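Long-range contacts in poly(ADP-ribose) glycohydrolase (Thermomonospora curvata, PDB 3SIG), which hydrolyses the ribose-ribose glycosidic bonds of poly(ADP-ribose) and is seen here with its product, ADP-ribose, bound: residues A[65-70]-A[253-258]; A[212-217]-A[249-254]; A[231-236]-A[268-273]. All coordinates share one frame; numbering follows the deposited sequence.

Contact 1: A[65-70]-A[253-258]. With AR6 ([(2R,3S,4R,5R)-5-(6-aminopurin-9-yl)-3,4-dihydroxy-oxolan-2-yl]methyl [hydroxy-[[(2R,3S,4R,5S)-3,4,5-trihydroxyoxolan-2-yl]methoxy]phosphoryl] hydrogen phosphate), chain B.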
loop_
_atom_site.group_PDB
_atom_site.type_symbol
_atom_site.label_atom_id
_atom_site.label_comp_id
_atom_site.label_asym_id
_atom_site.label_seq_id
_atom_site.Cartn_x
_atom_site.Cartn_y
_atom_site.Cartn_z
ATOM N N THR A 65 -6.173 10.813 17.754
ATOM C CA THR A 65 -5.242 10.187 16.806
ATOM C C THR A 65 -4.024 11.075 16.549
ATOM O O THR A 65 -4.169 12.276 16.315
ATOM C CB THR A 65 -5.960 9.965 15.472
ATOM O OG1 THR A 65 -7.175 9.240 15.702
ATOM C CG2 THR A 65 -5.081 9.233 14.466
ATOM N N ARG A 66 -2.832 10.486 16.588
ATOM C CA ARG A 66 -1.596 11.152 16.176
ATOM C C ARG A 66 -1.484 11.114 14.648
ATOM O O ARG A 66 -1.367 10.023 14.063
ATOM C CB ARG A 66 -0.409 10.418 16.801
ATOM C CG ARG A 66 0.959 11.054 16.583
ATOM C CD ARG A 66 2.078 10.107 17.016
ATOM N NE ARG A 66 2.017 9.771 18.439
ATOM C CZ ARG A 66 2.747 10.361 19.381
ATOM N NH1 ARG A 66 3.600 11.326 19.062
ATOM N NH2 ARG A 66 2.623 9.987 20.648
ATOM N N ILE A 67 -1.527 12.279 13.995
ATOM C CA ILE A 67 -1.457 12.353 12.537
ATOM C C ILE A 67 -0.168 13.066 12.164
ATOM O O ILE A 67 0.090 14.188 12.630
ATOM C CB ILE A 67 -2.690 13.034 11.922
ATOM C CG1 ILE A 67 -3.946 12.233 12.254
ATOM C CG2 ILE A 67 -2.533 13.156 10.409
ATOM C CD1 ILE A 67 -5.230 12.800 11.677
ATOM N N GLU A 68 0.674 12.423 11.362
ATOM C CA GLU A 68 1.951 12.999 10.919
ATOM C C GLU A 68 1.951 13.003 9.392
ATOM O O GLU A 68 1.466 12.054 8.780
ATOM C CB GLU A 68 3.167 12.147 11.375
ATOM C CG GLU A 68 3.395 11.977 12.896
ATOM C CD GLU A 68 4.611 11.099 13.222
ATOM O OE1 GLU A 68 4.688 9.948 12.741
ATOM O OE2 GLU A 68 5.500 11.559 13.977
ATOM N N VAL A 69 2.525 14.030 8.792
ATOM C CA VAL A 69 2.872 14.026 7.380
ATOM C C VAL A 69 4.378 14.058 7.336
ATOM O O VAL A 69 4.993 14.944 7.949
ATOM C CB VAL A 69 2.303 15.231 6.623
ATOM C CG1 VAL A 69 2.729 15.175 5.164
ATOM C CG2 VAL A 69 0.794 15.235 6.729
ATOM N N THR A 70 4.992 13.116 6.620
ATOM C CA THR A 70 6.445 13.050 6.530
ATOM C C THR A 70 6.851 12.852 5.089
ATOM O O THR A 70 5.994 12.542 4.240
ATOM C CB THR A 70 7.046 11.920 7.372
ATOM O OG1 THR A 70 6.742 10.666 6.739
ATOM C CG2 THR A 70 6.502 11.932 8.773
ATOM N N VAL A 253 -1.723 7.710 12.443
ATOM C CA VAL A 253 -1.753 7.666 10.981
ATOM C C VAL A 253 -0.622 8.513 10.467
ATOM O O VAL A 253 -0.507 9.708 10.832
ATOM C CB VAL A 253 -3.053 8.221 10.441
ATOM C CG1 VAL A 253 -3.042 8.277 8.914
ATOM C CG2 VAL A 253 -4.249 7.367 10.935
ATOM N N VAL A 254 0.227 7.924 9.643
ATOM C CA VAL A 254 1.290 8.675 8.966
ATOM C C VAL A 254 0.974 8.761 7.486
ATOM O O VAL A 254 0.695 7.733 6.854
ATOM C CB VAL A 254 2.662 7.977 9.087
ATOM C CG1 VAL A 254 3.783 8.809 8.425
ATOM C CG2 VAL A 254 3.013 7.675 10.531
ATOM N N PHE A 255 0.988 9.983 6.961
ATOM C CA PHE A 255 0.986 10.203 5.525
ATOM C C PHE A 255 2.430 10.330 5.131
ATOM O O PHE A 255 3.032 11.418 5.248
ATOM C CB PHE A 255 0.141 11.428 5.152
ATOM C CG PHE A 255 -1.310 11.266 5.490
ATOM C CD1 PHE A 255 -2.156 10.535 4.688
ATOM C CD2 PHE A 255 -1.824 11.799 6.652
ATOM C CE1 PHE A 255 -3.509 10.395 5.008
ATOM C CE2 PHE A 255 -3.174 11.655 6.962
ATOM C CZ PHE A 255 -3.995 10.926 6.162
ATOM N N ALA A 256 2.984 9.202 4.673
ATOM C CA ALA A 256 4.382 9.125 4.263
ATOM C C ALA A 256 4.412 9.397 2.765
ATOM O O ALA A 256 3.933 8.570 1.979
ATOM C CB ALA A 256 4.947 7.755 4.578
ATOM N N VAL A 257 4.893 10.588 2.388
ATOM C CA VAL A 257 4.803 11.021 1.021
ATOM C C VAL A 257 6.212 11.356 0.522
ATOM O O VAL A 257 6.747 12.424 0.826
ATOM C CB VAL A 257 3.889 12.214 0.854
ATOM C CG1 VAL A 257 3.714 12.471 -0.651
ATOM C CG2 VAL A 257 2.525 11.964 1.532
ATOM N N TRP A 258 6.811 10.445 -0.251
ATOM C CA TRP A 258 8.140 10.555 -0.817
ATOM C C TRP A 258 7.968 10.907 -2.289
ATOM O O TRP A 258 7.618 10.045 -3.110
ATOM C CB TRP A 258 8.873 9.226 -0.675
ATOM C CG TRP A 258 10.246 9.267 -1.252
ATOM C CD1 TRP A 258 11.240 10.114 -0.883
ATOM C CD2 TRP A 258 10.753 8.513 -2.350
ATOM N NE1 TRP A 258 12.362 9.910 -1.662
ATOM C CE2 TRP A 258 12.085 8.927 -2.573
ATOM C CE3 TRP A 258 10.232 7.502 -3.146
ATOM C CZ2 TRP A 258 12.897 8.358 -3.561
ATOM C CZ3 TRP A 258 11.037 6.937 -4.132
ATOM C CH2 TRP A 258 12.353 7.374 -4.337
HETATM N N1 AR6 B . 6.654 5.968 -0.533
HETATM C C2 AR6 B . 5.816 6.978 -0.324
HETATM N N3 AR6 B . 5.301 7.801 -1.282
HETATM C C4 AR6 B . 5.704 7.488 -2.535
HETATM C C5 AR6 B . 6.604 6.399 -2.816
HETATM C C6 AR6 B . 7.036 5.666 -1.743
HETATM N N6 AR6 B . 7.929 4.612 -1.945
HETATM N N7 AR6 B . 6.767 6.381 -4.247
HETATM C C8 AR6 B . 6.077 7.368 -4.711
HETATM N N9 AR6 B . 5.412 8.086 -3.763
HETATM P PA AR6 B . 2.418 5.969 -7.240
HETATM P PB AR6 B . -0.438 5.573 -7.991
HETATM C "C1'" AR6 B . 4.512 9.234 -3.848
HETATM O O1A AR6 B . 2.609 6.752 -8.489
HETATM O O1B AR6 B . -1.528 5.016 -7.097
HETATM C C1D AR6 B . 2.396 1.475 -9.970
HETATM O O1D AR6 B . 3.019 1.097 -11.165
HETATM C "C2'" AR6 B . 4.739 10.106 -5.064
HETATM O "O2'" AR6 B . 4.493 11.446 -4.743
HETATM O O2A AR6 B . 3.317 4.783 -7.003
HETATM O O2B AR6 B . -0.606 6.950 -8.538
HETATM C C2D AR6 B . 1.327 0.493 -9.692
HETATM O O2D AR6 B . 1.656 -0.848 -9.800
HETATM C "C3'" AR6 B . 3.701 9.608 -6.002
HETATM O "O3'" AR6 B . 3.267 10.587 -6.889
HETATM O O3A AR6 B . 0.893 5.538 -7.112
HETATM C C3D AR6 B . 0.122 1.060 -10.311
HETATM O O3D AR6 B . 0.140 0.557 -11.621
HETATM C "C4'" AR6 B . 2.578 9.144 -5.120
HETATM O "O4'" AR6 B . 3.159 8.858 -3.867
HETATM C C4D AR6 B . 0.376 2.524 -10.238
HETATM O O4D AR6 B . 1.777 2.733 -10.150
HETATM C "C5'" AR6 B . 1.782 7.951 -5.630
HETATM O "O5'" AR6 B . 2.644 6.862 -5.918
HETATM C C5D AR6 B . -0.335 3.214 -9.075
HETATM O O5D AR6 B . -0.143 4.610 -9.207
#
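Ile-67 holds CG2 anti to its backbone N (CG1 chi1 -62°), and Phe-255 holds CG anti to its carbonyl carbon (chi1 -64°). The two side chains then lie side by side, pointing the same way, and Ile-67 CG2 meets Phe-255 CE2 at 3.8 Å, at the ring edge and in its plane. One face of that ring takes Val-253 CG1, offset toward the rim. Val-69 CG2 packs on Phe-255 CB at 4.2 Å.

The backbones pair as parallel strands, 66-70 at the outer edge of the macrodomain-type sheet and 252-256 next to it. Five hydrogen bonds run from Val-253 N to Arg-66 O (2.8 Å) through to Val-257 N and Thr-70 O (2.9 Å). Val-253 O and Phe-255 O each also receive a CA-H, from Ile-67 and Val-69.

On the other sheet face, Glu-68 OE1 approaches Val-254 CG2 at 3.6 Å. The same oxygen is hydrogen-bonded to His-252 and forms a salt bridge with Arg-80. Thr-70 OG1 lies 3.9 Å from Val-254 CG1 and is hydrogen-bonded to Glu-72. At the end of strand 252-256, Ala-256 O is 3.4 Å from AR6 C2; beyond it the adenine lies at the edge of the Trp-258 ring.

Contact 2: A[212-217]-A[249-254]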
loop_
_atom_site.group_PDB
_atom_site.type_symbol
_atom_site.label_atom_id
_atom_site.label_comp_id
_atom_site.label_asym_id
_atom_site.label_seq_id
_atom_site.Cartn_x
_atom_site.Cartn_y
_atom_site.Cartn_z
ATOM N N HIS A 212 -5.702 -3.231 13.244
ATOM C CA HIS A 212 -4.588 -2.296 13.082
ATOM C C HIS A 212 -4.935 -0.907 13.559
ATOM O O HIS A 212 -5.844 -0.260 13.036
ATOM C CB HIS A 212 -4.164 -2.285 11.612
ATOM C CG HIS A 212 -3.655 -3.603 11.154
ATOM N ND1 HIS A 212 -4.340 -4.503 10.360
ATOM C CD2 HIS A 212 -2.471 -4.193 11.426
ATOM C CE1 HIS A 212 -3.608 -5.596 10.203
ATOM N NE2 HIS A 212 -2.468 -5.428 10.841
ATOM N N ARG A 213 -4.228 -0.463 14.572
ATOM C CA ARG A 213 -4.423 0.849 15.128
ATOM C C ARG A 213 -3.446 1.881 14.593
ATOM O O ARG A 213 -3.638 3.072 14.813
ATOM C CB ARG A 213 -4.297 0.801 16.639
ATOM C CG ARG A 213 -5.218 -0.208 17.325
ATOM C CD ARG A 213 -6.482 0.451 17.826
ATOM N NE ARG A 213 -6.206 1.424 18.881
ATOM C CZ ARG A 213 -6.665 2.675 18.897
ATOM N NH1 ARG A 213 -7.433 3.122 17.912
ATOM N NH2 ARG A 213 -6.358 3.484 19.904
ATOM N N ARG A 214 -2.423 1.447 13.867
ATOM C CA ARG A 214 -1.444 2.365 13.278
ATOM C C ARG A 214 -1.329 2.089 11.769
ATOM O O ARG A 214 -1.204 0.932 11.348
ATOM C CB ARG A 214 -0.088 2.213 13.987
ATOM C CG ARG A 214 -0.219 2.501 15.468
ATOM C CD ARG A 214 1.116 2.561 16.201
ATOM N NE ARG A 214 1.802 1.271 16.130
ATOM C CZ ARG A 214 3.120 1.111 16.129
ATOM N NH1 ARG A 214 3.928 2.141 16.266
ATOM N NH2 ARG A 214 3.613 -0.111 16.003
ATOM N N LEU A 215 -1.444 3.173 10.992
ATOM C CA LEU A 215 -1.484 3.115 9.543
ATOM C C LEU A 215 -0.416 3.940 8.903
ATOM O O LEU A 215 -0.032 5.025 9.384
ATOM C CB LEU A 215 -2.786 3.656 9.009
ATOM C CG LEU A 215 -4.065 3.128 9.652
ATOM C CD1 LEU A 215 -5.288 3.782 8.994
ATOM C CD2 LEU A 215 -4.192 1.617 9.631
ATOM N N VAL A 216 -0.002 3.467 7.753
ATOM C CA VAL A 216 0.833 4.270 6.864
ATOM C C VAL A 216 0.058 4.450 5.558
ATOM O O VAL A 216 -0.150 3.478 4.817
ATOM C CB VAL A 216 2.225 3.662 6.598
ATOM C CG1 VAL A 216 3.006 4.571 5.675
ATOM C CG2 VAL A 216 3.009 3.446 7.917
ATOM N N LEU A 217 -0.372 5.680 5.329
ATOM C CA LEU A 217 -1.116 6.099 4.139
ATOM C C LEU A 217 -0.237 7.084 3.371
ATOM O O LEU A 217 0.953 7.246 3.673
ATOM C CB LEU A 217 -2.445 6.767 4.546
ATOM C CG LEU A 217 -3.352 5.908 5.430
ATOM C CD1 LEU A 217 -4.603 6.687 5.819
ATOM C CD2 LEU A 217 -3.721 4.616 4.768
ATOM N N ARG A 249 -10.457 6.694 15.638
ATOM C CA ARG A 249 -10.475 5.247 15.628
ATOM C C ARG A 249 -9.108 4.607 15.452
ATOM O O ARG A 249 -8.926 3.416 15.722
ATOM C CB ARG A 249 -11.420 4.739 14.552
ATOM C CG ARG A 249 -12.848 5.089 14.867
ATOM C CD ARG A 249 -13.828 4.234 14.105
ATOM N NE ARG A 249 -15.136 4.877 14.101
ATOM C CZ ARG A 249 -15.973 4.889 15.133
ATOM N NH1 ARG A 249 -15.649 4.274 16.262
ATOM N NH2 ARG A 249 -17.140 5.512 15.031
ATOM N N PHE A 250 -8.152 5.379 14.970
ATOM C CA PHE A 250 -6.793 4.889 14.867
ATOM C C PHE A 250 -5.946 5.601 15.918
ATOM O O PHE A 250 -6.254 6.724 16.334
ATOM C CB PHE A 250 -6.224 5.083 13.453
ATOM C CG PHE A 250 -6.968 4.306 12.425
ATOM C CD1 PHE A 250 -6.762 2.940 12.312
ATOM C CD2 PHE A 250 -7.937 4.895 11.655
ATOM C CE1 PHE A 250 -7.476 2.174 11.395
ATOM C CE2 PHE A 250 -8.659 4.135 10.713
ATOM C CZ PHE A 250 -8.450 2.783 10.594
ATOM N N ALA A 251 -4.888 4.942 16.358
ATOM C CA ALA A 251 -3.932 5.562 17.299
ATOM C C ALA A 251 -2.968 6.516 16.587
ATOM O O ALA A 251 -2.603 7.565 17.098
ATOM C CB ALA A 251 -3.153 4.496 18.056
ATOM N N HIS A 252 -2.535 6.147 15.383
ATOM C CA HIS A 252 -1.476 6.863 14.680
ATOM C C HIS A 252 -1.638 6.623 13.186
ATOM O O HIS A 252 -1.778 5.476 12.744
ATOM C CB HIS A 252 -0.139 6.322 15.165
ATOM C CG HIS A 252 1.075 7.079 14.720
ATOM N ND1 HIS A 252 2.342 6.704 15.123
ATOM C CD2 HIS A 252 1.247 8.149 13.907
ATOM C CE1 HIS A 252 3.239 7.504 14.577
ATOM N NE2 HIS A 252 2.602 8.405 13.853
ATOM N N VAL A 253 -1.723 7.710 12.443
ATOM C CA VAL A 253 -1.753 7.666 10.981
ATOM C C VAL A 253 -0.622 8.513 10.467
ATOM O O VAL A 253 -0.507 9.708 10.832
ATOM C CB VAL A 253 -3.053 8.221 10.441
ATOM C CG1 VAL A 253 -3.042 8.277 8.914
ATOM C CG2 VAL A 253 -4.249 7.367 10.935
ATOM N N VAL A 254 0.227 7.924 9.643
ATOM C CA VAL A 254 1.290 8.675 8.966
ATOM C C VAL A 254 0.974 8.761 7.486
ATOM O O VAL A 254 0.695 7.733 6.854
ATOM C CB VAL A 254 2.662 7.977 9.087
ATOM C CG1 VAL A 254 3.783 8.809 8.425
ATOM C CG2 VAL A 254 3.013 7.675 10.531
HETATM O O HOH W 1 3.428 4.810 17.015
#
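The Phe-250 ring carries Leu-215 CD1 over the centre of one face, a CH-pi contact with the methyl 3.5 Å from the ring centroid and 6° off the normal. It is made by one of two conformers modelled for Leu-215. His-212 O lies at the ring edge, in plane, 3.4 Å from Phe-250 CE1. The Arg-213 guanidinium has Ala-251 N over one face, offset toward the rim. At its edge, Arg-213 NH1 is 2.7 Å from Arg-249 O.

This is the pairing of two parallel strands in a beta-alpha-beta unit: strand 214-217, helix 229-240, strand 252-256. In this conformer Leu-215 crosses the Phe-250 side chain at about a right angle. Helix 189-209 covers this side through Leu-204 and Ala-207, which touch Leu-215. Further along the same sheet face, Leu-217 CD1 packs on Val-253 CG1 at 3.8 Å.

Before the ladder begins, Arg-213 O accepts from Ala-251 N at 2.7 Å and, weakly, from His-252 N. Regular pairing follows: Leu-215 N to His-252 O, Val-254 N to Leu-215 O, and Leu-217 N to Val-254 O.

On the opposite sheet face, Arg-214 CG lies 3.8 Å from CB of His-252, whose NE2 is held by Glu-68. The guanidinium and imidazole planes are 44° apart. Arg-214 NE forms a salt bridge with Asp-87, and NH1 is hydrogen-bonded to Leu-81 O. One water bridges the two side chains. It lies at both edges, in plane, 2.8 Å from Arg-214 NH1, whose hydrogen it accepts, and 2.9 Å from His-252 ND1.

Contact 3: A[231-236]-A[268-273]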
loop_
_atom_site.group_PDB
_atom_site.type_symbol
_atom_site.label_atom_id
_atom_site.label_comp_id
_atom_site.label_asym_id
_atom_site.label_seq_id
_atom_site.Cartn_x
_atom_site.Cartn_y
_atom_site.Cartn_z
ATOM N N GLN A 231 -7.355 16.596 -3.674
ATOM C CA GLN A 231 -8.577 15.812 -3.546
ATOM C C GLN A 231 -8.334 14.526 -2.750
ATOM O O GLN A 231 -9.167 14.153 -1.935
ATOM C CB GLN A 231 -9.165 15.471 -4.918
ATOM C CG GLN A 231 -10.484 14.732 -4.839
ATOM C CD GLN A 231 -11.091 14.525 -6.201
ATOM O OE1 GLN A 231 -10.410 14.141 -7.160
ATOM N NE2 GLN A 231 -12.369 14.815 -6.318
ATOM N N VAL A 232 -7.193 13.883 -2.923
ATOM C CA VAL A 232 -6.948 12.652 -2.180
ATOM C C VAL A 232 -6.684 12.991 -0.695
ATOM O O VAL A 232 -7.224 12.329 0.200
ATOM C CB VAL A 232 -5.803 11.819 -2.795
ATOM C CG1 VAL A 232 -5.533 10.612 -1.953
ATOM C CG2 VAL A 232 -6.200 11.396 -4.235
ATOM N N ALA A 233 -5.936 14.054 -0.419
ATOM C CA ALA A 233 -5.741 14.478 0.963
ATOM C C ALA A 233 -7.091 14.820 1.592
ATOM O O ALA A 233 -7.372 14.423 2.724
ATOM C CB ALA A 233 -4.794 15.664 1.035
ATOM N N GLU A 234 -7.932 15.552 0.875
ATOM C CA GLU A 234 -9.257 15.916 1.398
ATOM C C GLU A 234 -10.112 14.671 1.661
ATOM O O GLU A 234 -10.880 14.642 2.632
ATOM C CB GLU A 234 -9.971 16.885 0.452
ATOM C CG GLU A 234 -11.342 17.289 0.939
ATOM C CD GLU A 234 -11.305 18.060 2.232
ATOM O OE1 GLU A 234 -10.336 18.796 2.461
ATOM O OE2 GLU A 234 -12.272 17.944 3.012
ATOM N N THR A 235 -9.976 13.663 0.817
ATOM C CA THR A 235 -10.725 12.418 0.976
ATOM C C THR A 235 -10.384 11.803 2.325
ATOM O O THR A 235 -11.277 11.456 3.117
ATOM C CB THR A 235 -10.404 11.439 -0.146
ATOM O OG1 THR A 235 -10.841 11.997 -1.388
ATOM C CG2 THR A 235 -11.071 10.098 0.037
ATOM N N PHE A 236 -9.094 11.654 2.606
ATOM C CA PHE A 236 -8.671 11.107 3.905
ATOM C C PHE A 236 -9.071 12.023 5.053
ATOM O O PHE A 236 -9.479 11.543 6.113
ATOM C CB PHE A 236 -7.187 10.775 3.947
ATOM C CG PHE A 236 -6.814 9.595 3.116
ATOM C CD1 PHE A 236 -7.270 8.332 3.445
ATOM C CD2 PHE A 236 -5.936 9.729 2.052
ATOM C CE1 PHE A 236 -6.895 7.205 2.680
ATOM C CE2 PHE A 236 -5.550 8.607 1.311
ATOM C CZ PHE A 236 -6.033 7.351 1.637
ATOM N N ALA A 268 3.483 18.381 -0.498
ATOM C CA ALA A 268 2.979 19.696 -0.132
ATOM C C ALA A 268 1.469 19.702 0.092
ATOM O O ALA A 268 0.982 20.349 1.008
ATOM C CB ALA A 268 3.367 20.710 -1.188
ATOM N N ALA A 269 0.707 18.989 -0.729
ATOM C CA ALA A 269 -0.748 18.966 -0.592
ATOM C C ALA A 269 -1.157 18.316 0.720
ATOM O O ALA A 269 -2.067 18.792 1.396
ATOM C CB ALA A 269 -1.380 18.220 -1.754
ATOM N N PHE A 270 -0.479 17.242 1.092
ATOM C CA PHE A 270 -0.784 16.584 2.353
ATOM C C PHE A 270 -0.330 17.419 3.549
ATOM O O PHE A 270 -1.070 17.535 4.537
ATOM C CB PHE A 270 -0.203 15.164 2.402
ATOM C CG PHE A 270 -1.068 14.161 1.691
ATOM C CD1 PHE A 270 -1.920 13.324 2.400
ATOM C CD2 PHE A 270 -1.085 14.095 0.307
ATOM C CE1 PHE A 270 -2.741 12.431 1.714
ATOM C CE2 PHE A 270 -1.924 13.228 -0.353
ATOM C CZ PHE A 270 -2.741 12.392 0.354
ATOM N N ALA A 271 0.835 18.062 3.444
ATOM C CA ALA A 271 1.336 18.923 4.519
ATOM C C ALA A 271 0.371 20.063 4.768
ATOM O O ALA A 271 0.107 20.426 5.909
ATOM C CB ALA A 271 2.731 19.469 4.183
ATOM N N ARG A 272 -0.178 20.625 3.703
ATOM C CA ARG A 272 -1.125 21.722 3.844
ATOM C C ARG A 272 -2.388 21.272 4.550
ATOM O O ARG A 272 -2.939 21.963 5.398
ATOM C CB ARG A 272 -1.491 22.302 2.482
ATOM C CG ARG A 272 -0.374 23.167 1.902
ATOM C CD ARG A 272 -0.853 24.008 0.727
ATOM N NE ARG A 272 -1.198 23.198 -0.434
ATOM C CZ ARG A 272 -0.315 22.730 -1.313
ATOM N NH1 ARG A 272 0.980 22.991 -1.171
ATOM N NH2 ARG A 272 -0.726 22.008 -2.336
ATOM N N ARG A 273 -2.880 20.100 4.194
ATOM C CA ARG A 273 -4.169 19.687 4.726
ATOM C C ARG A 273 -4.060 19.184 6.163
ATOM O O ARG A 273 -4.984 19.426 6.950
ATOM C CB ARG A 273 -4.794 18.605 3.833
ATOM C CG ARG A 273 -6.192 18.122 4.271
ATOM C CD ARG A 273 -7.155 19.308 4.272
ATOM N NE ARG A 273 -8.478 19.063 4.851
ATOM C CZ ARG A 273 -8.763 19.151 6.147
ATOM N NH1 ARG A 273 -7.812 19.403 7.029
ATOM N NH2 ARG A 273 -10.003 18.935 6.570
#
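Ala-233 CB sits over the centre of the Phe-270 ring, 3.7 Å from the centroid and 5° off the ring normal. This CH-pi contact is the middle of a helix-helix packing. Helices 229-240 and 265-273 lie on the same side of the macrodomain-type sheet, and their local axes pass 9.1 Å apart at a crossing angle of -37°.

The small alanine lets the ring come close to the helix backbone. Phe-270 CZ is 3.7 Å from Ala-233 N. At the ring edge, Val-232 CG1 approaches Phe-270 CZ at 4.0 Å, and Phe-236 CD2 comes to Phe-270 CE1 at 4.2 Å. Phe-270 also meets the ring of Phe-255, which belongs to the sheet.

Outward from this centre, Arg-273 CB rests 4.1 Å from Ala-233 CB. The Arg-273 chain, bent at chi2, crosses the Glu-234 side chain obliquely at the outer edge of the contact. The two form a salt bridge, with the carboxylate and guanidinium planes 29° apart. Arg-273 NE donates to Glu-234 OE1 at 3.0 Å; the acceptor lies in the guanidinium plane, but the N-H arrives from above the carboxylate plane.

Contacts 1 and 2 share strand 252-256, which pairs with 66-70 along one side and 214-217 along the other. Their centres are about 9 Å apart. Thr-65 OG1 to Phe-250 O and Glu-68 OE1 to His-252 NE2, both 2.8 Å, are probable hydrogen bonds between them. Contact 3 lies against the sheet face that carries Phe-255 and Leu-217. Its centre is about 11 Å from that of contact 1 and about 16 Å from that of contact 2. Phe-255 CD1 meets Phe-270 CE1 at 3.6 Å, and Leu-217 CD1 meets Phe-236 CE1 at 3.9 Å. Contact 1 reaches the bound ADP-ribose directly. In contact 2 the side chain of Val-216 is about 7 Å from the ligand. In contact 3 the side chain of Phe-270 is about 8 Å from it.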